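Local coordinates for protein endo-1,4-beta-mannanase (Eisenia fetida, PDB 5Y6T) that probably hydrolyses internal beta-1,4-mannosidic linkages in mannan polysaccharides, as a cold-adapted endo-mannanase of glycoside hydrolase family 5, at residues 183-186 and 187-190. Residues are numbered along the deposited sequence; the frame is centred on the assembly and turned at random.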
ATOM      1  N   PHE A 183      16.588  12.059   6.819  1.00 22.68           N
ATOM      2  CA  PHE A 183      15.660  13.205   6.557  1.00 20.84           C
ATOM      3  C   PHE A 183      16.090  14.023   5.360  1.00 22.59           C
ATOM      4  O   PHE A 183      15.375  14.901   4.930  1.00 23.97           O
ATOM      5  CB  PHE A 183      15.598  14.111   7.815  1.00 22.05           C
ATOM      6  CG  PHE A 183      15.308  13.400   9.075  1.00 21.31           C
ATOM      7  CD1 PHE A 183      14.666  12.184   9.142  1.00 21.60           C
ATOM      8  CD2 PHE A 183      15.706  13.966  10.259  1.00 24.33           C
ATOM      9  CE1 PHE A 183      14.458  11.543  10.334  1.00 22.71           C
ATOM     10  CE2 PHE A 183      15.475  13.355  11.477  1.00 24.31           C
ATOM     11  CZ  PHE A 183      14.881  12.099  11.506  1.00 25.66           C
ATOM     12  N   ASP A 184      17.223  13.695   4.796  1.00 22.16           N
ATOM     13  CA  ASP A 184      17.828  14.432   3.705  1.00 20.85           C
ATOM     14  C   ASP A 184      17.183  13.899   2.436  1.00 20.59           C
ATOM     15  O   ASP A 184      17.270  12.716   2.129  1.00 22.42           O
ATOM     16  CB  ASP A 184      19.344  14.222   3.740  1.00 21.45           C
ATOM     17  CG  ASP A 184      20.041  14.885   2.559  1.00 24.70           C
ATOM     18  OD1 ASP A 184      19.668  14.603   1.415  1.00 24.29           O
ATOM     19  OD2 ASP A 184      20.990  15.669   2.804  1.00 26.18           O
ATOM     20  N   THR A 185      16.547  14.778   1.662  1.00 21.07           N
ATOM     21  CA  THR A 185      15.917  14.437   0.401  1.00 21.64           C
ATOM     22  C   THR A 185      16.641  14.890  -0.903  1.00 20.07           C
ATOM     23  O   THR A 185      16.032  14.932  -1.954  1.00 21.50           O
ATOM     24  CB  THR A 185      14.460  14.907   0.329  1.00 21.16           C
ATOM     25  OG1 THR A 185      14.427  16.323   0.497  1.00 20.75           O
ATOM     26  CG2 THR A 185      13.604  14.246   1.453  1.00 21.89           C
ATOM     27  N   GLN A 186      17.933  15.148  -0.793  1.00 20.92           N
ATOM     28  CA  GLN A 186      18.748  15.437  -1.978  0.50 20.54           C
ATOM     29  C   GLN A 186      18.706  14.285  -2.984  1.00 21.22           C
ATOM     30  O   GLN A 186      18.621  14.536  -4.179  1.00 22.91           O
ATOM     31  CB  GLN A 186      20.161  15.900  -1.634  0.50 20.21           C
ATOM     32  CG  GLN A 186      20.194  17.250  -0.948  0.50 20.76           C
ATOM     33  CD  GLN A 186      19.723  18.400  -1.816  0.50 20.42           C
ATOM     34  OE1 GLN A 186      19.202  18.211  -2.923  0.50 21.59           O
ATOM     35  NE2 GLN A 186      19.915  19.630  -1.316  0.50 21.45           N
ATOM     36  N   PRO A 187      18.640  13.037  -2.540  1.00 20.90           N
ATOM     37  CA  PRO A 187      18.481  11.989  -3.606  1.00 24.05           C
ATOM     38  C   PRO A 187      17.209  12.041  -4.434  1.00 23.02           C
ATOM     39  O   PRO A 187      17.165  11.461  -5.499  1.00 23.95           O
ATOM     40  CB  PRO A 187      18.562  10.667  -2.811  1.00 22.82           C
ATOM     41  CG  PRO A 187      19.335  11.035  -1.587  1.00 24.56           C
ATOM     42  CD  PRO A 187      18.889  12.434  -1.243  1.00 22.25           C
ATOM     43  N   LEU A 188      16.195  12.741  -3.946  1.00 22.82           N
ATOM     44  CA  LEU A 188      14.990  13.015  -4.655  1.00 20.69           C
ATOM     45  C   LEU A 188      14.974  14.316  -5.473  1.00 22.06           C
ATOM     46  O   LEU A 188      13.969  14.607  -6.108  1.00 23.56           O
ATOM     47  CB  LEU A 188      13.757  13.024  -3.687  1.00 22.41           C
ATOM     48  CG  LEU A 188      13.648  11.766  -2.825  1.00 21.47           C
ATOM     49  CD1 LEU A 188      12.394  11.753  -1.961  1.00 22.48           C
ATOM     50  CD2 LEU A 188      13.736  10.461  -3.657  1.00 20.66           C
ATOM     51  N   ALA A 189      16.092  15.038  -5.511  1.00 22.59           N
ATOM     52  CA  ALA A 189      16.136  16.321  -6.275  1.00 24.55           C
ATOM     53  C   ALA A 189      15.935  15.999  -7.733  1.00 23.74           C
ATOM     54  O   ALA A 189      16.548  15.031  -8.264  1.00 24.34           O
ATOM     55  CB  ALA A 189      17.488  17.026  -6.062  1.00 27.01           C
ATOM     56  N   GLY A 190      15.076  16.765  -8.386  1.00 25.11           N
ATOM     57  CA  GLY A 190      14.858  16.631  -9.809  1.00 27.87           C
ATOM     58  C   GLY A 190      13.986  15.416 -10.169  1.00 25.83           C
ATOM     59  O   GLY A 190      13.747  15.165 -11.307  1.00 25.55           O
TER
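Leu188 N donates to Thr185 O at 3.0 Å, and Ala189 N donates to Gln186 O at 2.9 Å, so two successive i to i+3 backbone bonds wind the chain into a short 3-10 segment. The second bond is the straighter, at 166° against 139° at hydrogen. Asp184 sits just before it. Its CG stands anti to the backbone N (chi1 176°), which carries OD1 forward to accept from Gln186 N at 2.9 Å. That N-H meets the anti side of the carboxylate, tilted out of its plane. The same OD1 lies 3.5 Å from Pro187 CD, and the two side chains cross at about a right angle. OD2 accepts from Asp178 N, so both carboxylate oxygens are held by backbone N-H groups. In one of its two conformers the Gln186 chain bends at chi2, bringing OE1 to 3.8 Å from Ala189 CB and NE2 to Ser177 OG. Leu188 CB rests against Thr185 O at 3.4 Å. Thr185 OG1 bonds to Ser173 O and Val176 N, tying the turn to the preceding part of the loop. This is an Asx turn leading into a short 3-10 helix, in the loop between strand 165-166 and helix 201-218 of the GH5 (beta/alpha)8 barrel.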